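Local coordinates for phosphate-binding protein PstS (Borrelia burgdorferi, PDB 4N13), which binds inorganic phosphate with micromolar affinity as the solute-binding component of an ABC transporter that imports phosphate, at residues Ala126-Tyr140 with Glu175-Ile187. Numbering follows the deposited sequence. Where two conformers were deposited one is given.
Sequences AKINFINRDSSSGSY and EKTSLTPHSIGYI. With SO4 (sulfate ion), chain B; EDO (1,2-ethanediol), chain F.
With CG of Tyr186 set between its backbone N and carbonyl carbon (chi1 53°) and CG of Asn132 turned anti to the backbone N (chi1 -155°), phenol and amide converge from different strands. Tyr186 OH donates to Asn132 OD1 at 2.7 Å, nearly in line with the C=O bond, while ring and amide planes stand 69° apart. Phe130 CE1 meets the edge of the same phenol, and Arg133 CG packs against Tyr186 CE1 at 3.6 Å. A water sits over the centre of one face of the Tyr186 ring; it donates to Ile131 O and accepts from Tyr186 N, bridging the strands where direct pairing has ended. That pairing is parallel: Asn129 N donates to His182 O, Ile184 N to Asn129 O, and Ile131 N to Ile184 O (2.8 Å), joining strands 129-133 and 183-187 in one lobe of this class II periplasmic binding-protein fold. The site inferred by similarity to hold phosphate here carries a sulfate, probably from the crystallisation liquor, gripped by Ser139 N and OG; Arg133 NH1 donates to sulfate O1 (2.8 Å) and Arg133 NH2 to sulfate O4, and NH2 also forms a salt bridge with Asp134 OD1. On the Ile131 side, its CD1 reaches over to Thr177 OG1 (3.2 Å), a hydroxyl bonded to Val173 O, and to CG of Lys176. At the far end Asn129 ND2 donates almost straight to Pro181 O, which lies in the plane of the Asn129 amide, and Ala126 CB sits over the His182 ring centre, 3.5 Å from the centroid, in a CH-pi contact.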
loop_
_atom_site.group_PDB
_atom_site.type_symbol
_atom_site.label_atom_id
_atom_site.label_comp_id
_atom_site.label_asym_id
_atom_site.label_seq_id
_atom_site.Cartn_x
_atom_site.Cartn_y
_atom_site.Cartn_z
ATOM N N ALA A 126 2.776 8.073 29.584
ATOM C CA ALA A 126 1.797 7.018 29.375
ATOM C C ALA A 126 2.417 5.942 28.514
ATOM O O ALA A 126 2.967 6.227 27.462
ATOM C CB ALA A 126 0.556 7.569 28.705
ATOM N N LYS A 127 2.339 4.702 28.978
ATOM C CA LYS A 127 2.822 3.569 28.215
ATOM C C LYS A 127 2.033 3.502 26.905
ATOM O O LYS A 127 0.833 3.780 26.867
ATOM C CB LYS A 127 2.633 2.291 29.027
ATOM C CG LYS A 127 3.085 1.017 28.354
ATOM C CD LYS A 127 4.584 0.811 28.524
ATOM C CE LYS A 127 5.042 -0.505 27.922
ATOM N NZ LYS A 127 6.490 -0.702 28.096
ATOM N N ILE A 128 2.718 3.170 25.818
ATOM C CA ILE A 128 2.076 3.032 24.513
ATOM C C ILE A 128 1.474 1.635 24.395
ATOM O O ILE A 128 2.179 0.632 24.542
ATOM C CB ILE A 128 3.096 3.221 23.375
ATOM C CG1 ILE A 128 3.726 4.611 23.461
ATOM C CG2 ILE A 128 2.435 2.989 22.019
ATOM C CD1 ILE A 128 4.764 4.903 22.392
ATOM N N ASN A 129 0.185 1.577 24.084
ATOM C CA ASN A 129 -0.468 0.335 23.721
ATOM C C ASN A 129 -0.504 0.227 22.201
ATOM O O ASN A 129 -1.311 0.868 21.526
ATOM C CB ASN A 129 -1.870 0.285 24.313
ATOM C CG ASN A 129 -1.852 -0.012 25.770
ATOM O OD1 ASN A 129 -1.187 -0.956 26.204
ATOM N ND2 ASN A 129 -2.569 0.784 26.555
ATOM N N PHE A 130 0.415 -0.557 21.668
ATOM C CA PHE A 130 0.535 -0.766 20.236
ATOM C C PHE A 130 -0.413 -1.867 19.795
ATOM O O PHE A 130 -0.338 -2.999 20.293
ATOM C CB PHE A 130 1.980 -1.143 19.911
ATOM C CG PHE A 130 2.185 -1.653 18.520
ATOM C CD1 PHE A 130 1.622 -0.997 17.432
ATOM C CD2 PHE A 130 2.983 -2.771 18.295
ATOM C CE1 PHE A 130 1.828 -1.475 16.140
ATOM C CE2 PHE A 130 3.209 -3.234 17.000
ATOM C CZ PHE A 130 2.633 -2.586 15.928
ATOM N N ILE A 131 -1.288 -1.541 18.843
ATOM C CA ILE A 131 -2.246 -2.479 18.265
ATOM C C ILE A 131 -1.690 -2.868 16.903
ATOM O O ILE A 131 -1.507 -2.017 16.034
ATOM C CB ILE A 131 -3.611 -1.822 18.107
ATOM C CG1 ILE A 131 -4.141 -1.390 19.490
ATOM C CG2 ILE A 131 -4.580 -2.762 17.420
ATOM C CD1 ILE A 131 -5.261 -0.351 19.418
ATOM N N ASN A 132 -1.347 -4.142 16.750
ATOM C CA ASN A 132 -0.765 -4.655 15.523
ATOM C C ASN A 132 -1.765 -5.513 14.772
ATOM O O ASN A 132 -2.760 -5.959 15.327
ATOM C CB ASN A 132 0.486 -5.475 15.842
ATOM C CG ASN A 132 1.476 -5.531 14.683
ATOM O OD1 ASN A 132 1.286 -4.915 13.650
ATOM N ND2 ASN A 132 2.549 -6.290 14.865
ATOM N N ARG A 133 -1.512 -5.702 13.490
ATOM C CA ARG A 133 -2.251 -6.660 12.689
ATOM C C ARG A 133 -1.615 -8.045 12.742
ATOM O O ARG A 133 -0.456 -8.204 13.098
ATOM C CB ARG A 133 -2.358 -6.178 11.229
ATOM C CG ARG A 133 -3.293 -5.016 11.056
ATOM C CD ARG A 133 -4.753 -5.362 11.392
ATOM N NE ARG A 133 -5.181 -6.569 10.704
ATOM C CZ ARG A 133 -5.555 -6.635 9.431
ATOM N NH1 ARG A 133 -5.616 -5.555 8.679
ATOM N NH2 ARG A 133 -5.869 -7.794 8.894
ATOM N N ASP A 134 -2.409 -9.040 12.376
ATOM C CA ASP A 134 -1.948 -10.415 12.280
ATOM C C ASP A 134 -0.889 -10.543 11.178
ATOM O O ASP A 134 -0.953 -9.868 10.146
ATOM C CB ASP A 134 -3.144 -11.325 12.005
ATOM C CG ASP A 134 -3.866 -10.968 10.733
ATOM O OD1 ASP A 134 -4.467 -9.870 10.652
ATOM O OD2 ASP A 134 -3.831 -11.809 9.806
ATOM N N SER A 135 0.089 -11.408 11.406
ATOM C CA SER A 135 1.267 -11.457 10.556
ATOM C C SER A 135 0.986 -12.005 9.167
ATOM O O SER A 135 1.801 -11.843 8.270
ATOM C CB SER A 135 2.360 -12.273 11.233
ATOM O OG SER A 135 1.913 -13.591 11.453
ATOM N N SER A 136 -0.164 -12.640 8.985
ATOM C CA SER A 136 -0.566 -13.126 7.668
ATOM C C SER A 136 -1.153 -12.033 6.766
ATOM O O SER A 136 -1.311 -12.240 5.565
ATOM C CB SER A 136 -1.599 -14.246 7.819
ATOM O OG SER A 136 -1.052 -15.369 8.491
ATOM N N SER A 137 -1.484 -10.877 7.334
ATOM C CA SER A 137 -2.210 -9.852 6.586
ATOM C C SER A 137 -1.331 -9.035 5.659
ATOM O O SER A 137 -0.127 -8.878 5.890
ATOM C CB SER A 137 -2.933 -8.899 7.542
ATOM O OG SER A 137 -2.027 -8.057 8.241
ATOM N N GLY A 138 -1.946 -8.479 4.622
ATOM C CA GLY A 138 -1.246 -7.595 3.708
ATOM C C GLY A 138 -0.790 -6.338 4.419
ATOM O O GLY A 138 0.289 -5.808 4.151
ATOM N N SER A 139 -1.609 -5.843 5.337
ATOM C CA SER A 139 -1.283 -4.608 6.040
ATOM C C SER A 139 -0.009 -4.763 6.866
ATOM O O SER A 139 0.849 -3.894 6.874
ATOM C CB SER A 139 -2.471 -4.159 6.898
ATOM O OG SER A 139 -3.566 -3.812 6.058
ATOM N N TYR A 140 0.105 -5.872 7.583
ATOM C CA TYR A 140 1.324 -6.158 8.339
ATOM C C TYR A 140 2.533 -6.178 7.404
ATOM O O TYR A 140 3.559 -5.589 7.688
ATOM C CB TYR A 140 1.144 -7.480 9.072
ATOM C CG TYR A 140 2.338 -8.108 9.749
ATOM C CD1 TYR A 140 2.393 -8.216 11.128
ATOM C CD2 TYR A 140 3.361 -8.677 9.014
ATOM C CE1 TYR A 140 3.445 -8.856 11.763
ATOM C CE2 TYR A 140 4.416 -9.301 9.636
ATOM C CZ TYR A 140 4.454 -9.380 11.010
ATOM O OH TYR A 140 5.496 -10.013 11.645
ATOM N N GLU A 175 -11.946 -0.402 16.337
ATOM C CA GLU A 175 -12.654 -0.691 17.573
ATOM C C GLU A 175 -11.708 -0.818 18.758
ATOM O O GLU A 175 -11.941 -0.265 19.832
ATOM C CB GLU A 175 -13.505 -1.951 17.448
ATOM C CG GLU A 175 -14.409 -2.141 18.663
ATOM C CD GLU A 175 -15.424 -3.248 18.482
ATOM O OE1 GLU A 175 -16.453 -2.989 17.830
ATOM O OE2 GLU A 175 -15.189 -4.368 18.978
ATOM N N LYS A 176 -10.609 -1.523 18.562
ATOM C CA LYS A 176 -9.648 -1.729 19.629
ATOM C C LYS A 176 -9.020 -0.394 20.065
ATOM O O LYS A 176 -8.827 -0.148 21.246
ATOM C CB LYS A 176 -8.564 -2.731 19.193
ATOM C CG LYS A 176 -7.589 -3.121 20.300
ATOM C CD LYS A 176 -8.208 -3.960 21.407
ATOM C CE LYS A 176 -8.596 -5.350 20.952
ATOM N NZ LYS A 176 -9.213 -6.127 22.064
ATOM N N THR A 177 -8.698 0.470 19.107
ATOM C CA THR A 177 -8.099 1.761 19.417
ATOM C C THR A 177 -9.099 2.586 20.248
ATOM O O THR A 177 -8.721 3.247 21.225
ATOM C CB THR A 177 -7.710 2.502 18.125
ATOM O OG1 THR A 177 -6.722 1.741 17.427
ATOM C CG2 THR A 177 -7.127 3.856 18.433
ATOM N N SER A 178 -10.374 2.509 19.890
ATOM C CA SER A 178 -11.414 3.246 20.599
ATOM C C SER A 178 -11.575 2.781 22.042
ATOM O O SER A 178 -11.995 3.555 22.888
ATOM C CB SER A 178 -12.737 3.161 19.837
ATOM O OG SER A 178 -13.436 1.945 20.035
ATOM N N LEU A 179 -11.204 1.530 22.323
ATOM C CA LEU A 179 -11.371 0.941 23.645
ATOM C C LEU A 179 -10.101 0.886 24.460
ATOM O O LEU A 179 -10.175 0.617 25.650
ATOM C CB LEU A 179 -11.916 -0.485 23.512
ATOM C CG LEU A 179 -13.379 -0.615 23.087
ATOM C CD1 LEU A 179 -13.732 -2.068 22.858
ATOM C CD2 LEU A 179 -14.299 0.029 24.139
ATOM N N THR A 180 -8.938 1.145 23.854
ATOM C CA THR A 180 -7.663 0.919 24.522
ATOM C C THR A 180 -6.977 2.257 24.766
ATOM O O THR A 180 -6.717 2.998 23.823
ATOM C CB THR A 180 -6.761 0.027 23.650
ATOM O OG1 THR A 180 -7.430 -1.205 23.340
ATOM C CG2 THR A 180 -5.496 -0.293 24.346
ATOM N N PRO A 181 -6.682 2.577 26.024
ATOM C CA PRO A 181 -6.103 3.899 26.261
ATOM C C PRO A 181 -4.694 4.020 25.677
ATOM O O PRO A 181 -3.958 3.044 25.550
ATOM C CB PRO A 181 -6.089 4.025 27.791
ATOM C CG PRO A 181 -6.214 2.652 28.300
ATOM C CD PRO A 181 -6.868 1.804 27.259
ATOM N N HIS A 182 -4.322 5.244 25.325
ATOM C CA HIS A 182 -2.981 5.579 24.862
ATOM C C HIS A 182 -2.480 4.653 23.775
ATOM O O HIS A 182 -1.320 4.246 23.783
ATOM C CB HIS A 182 -2.032 5.604 26.051
ATOM C CG HIS A 182 -2.465 6.558 27.119
ATOM N ND1 HIS A 182 -2.853 6.152 28.377
ATOM C CD2 HIS A 182 -2.583 7.908 27.108
ATOM C CE1 HIS A 182 -3.187 7.207 29.098
ATOM N NE2 HIS A 182 -3.030 8.287 28.352
ATOM N N SER A 183 -3.346 4.363 22.806
ATOM C CA SER A 183 -3.098 3.343 21.814
ATOM C C SER A 183 -2.841 3.926 20.435
ATOM O O SER A 183 -3.188 5.065 20.135
ATOM C CB SER A 183 -4.263 2.355 21.777
ATOM O OG SER A 183 -5.426 2.988 21.359
ATOM N N ILE A 184 -2.199 3.108 19.611
ATOM C CA ILE A 184 -1.875 3.441 18.233
ATOM C C ILE A 184 -1.991 2.161 17.400
ATOM O O ILE A 184 -1.520 1.094 17.811
ATOM C CB ILE A 184 -0.461 4.090 18.090
ATOM C CG1 ILE A 184 -0.164 4.417 16.622
ATOM C CG2 ILE A 184 0.646 3.217 18.704
ATOM C CD1 ILE A 184 1.083 5.257 16.446
ATOM N N GLY A 185 -2.589 2.287 16.221
ATOM C CA GLY A 185 -2.698 1.205 15.259
ATOM C C GLY A 185 -2.618 1.732 13.841
ATOM O O GLY A 185 -2.526 2.947 13.633
ATOM N N TYR A 186 -2.685 0.831 12.868
ATOM C CA TYR A 186 -2.663 1.230 11.466
ATOM C C TYR A 186 -3.759 0.562 10.678
ATOM O O TYR A 186 -4.118 -0.583 10.926
ATOM C CB TYR A 186 -1.318 0.954 10.801
ATOM C CG TYR A 186 -0.772 -0.456 10.919
ATOM C CD1 TYR A 186 -1.133 -1.441 10.004
ATOM C CD2 TYR A 186 0.108 -0.800 11.925
ATOM C CE1 TYR A 186 -0.635 -2.712 10.098
ATOM C CE2 TYR A 186 0.610 -2.088 12.020
ATOM C CZ TYR A 186 0.230 -3.043 11.096
ATOM O OH TYR A 186 0.730 -4.327 11.123
ATOM N N ILE A 187 -4.312 1.321 9.738
ATOM C CA ILE A 187 -5.423 0.895 8.895
ATOM C C ILE A 187 -5.231 1.386 7.468
ATOM O O ILE A 187 -4.499 2.334 7.228
ATOM C CB ILE A 187 -6.800 1.400 9.441
ATOM C CG1 ILE A 187 -6.830 2.927 9.487
ATOM C CG2 ILE A 187 -7.113 0.777 10.786
ATOM C CD1 ILE A 187 -8.137 3.522 10.019
HETATM S S SO4 B . -5.712 -6.680 5.128
HETATM O O1 SO4 B . -5.848 -5.442 5.891
HETATM O O2 SO4 B . -6.599 -6.547 3.985
HETATM O O3 SO4 B . -4.335 -6.775 4.690
HETATM O O4 SO4 B . -6.102 -7.760 6.006
HETATM C C1 EDO F . 3.809 -9.305 16.909
HETATM O O1 EDO F . 3.751 -8.940 15.524
HETATM C C2 EDO F . 2.839 -8.486 17.760
HETATM O O2 EDO F . 3.095 -7.084 17.636
HETATM O O HOH W 1 -2.641 -1.998 13.567
HETATM O O HOH W 2 -4.945 -2.761 9.246
#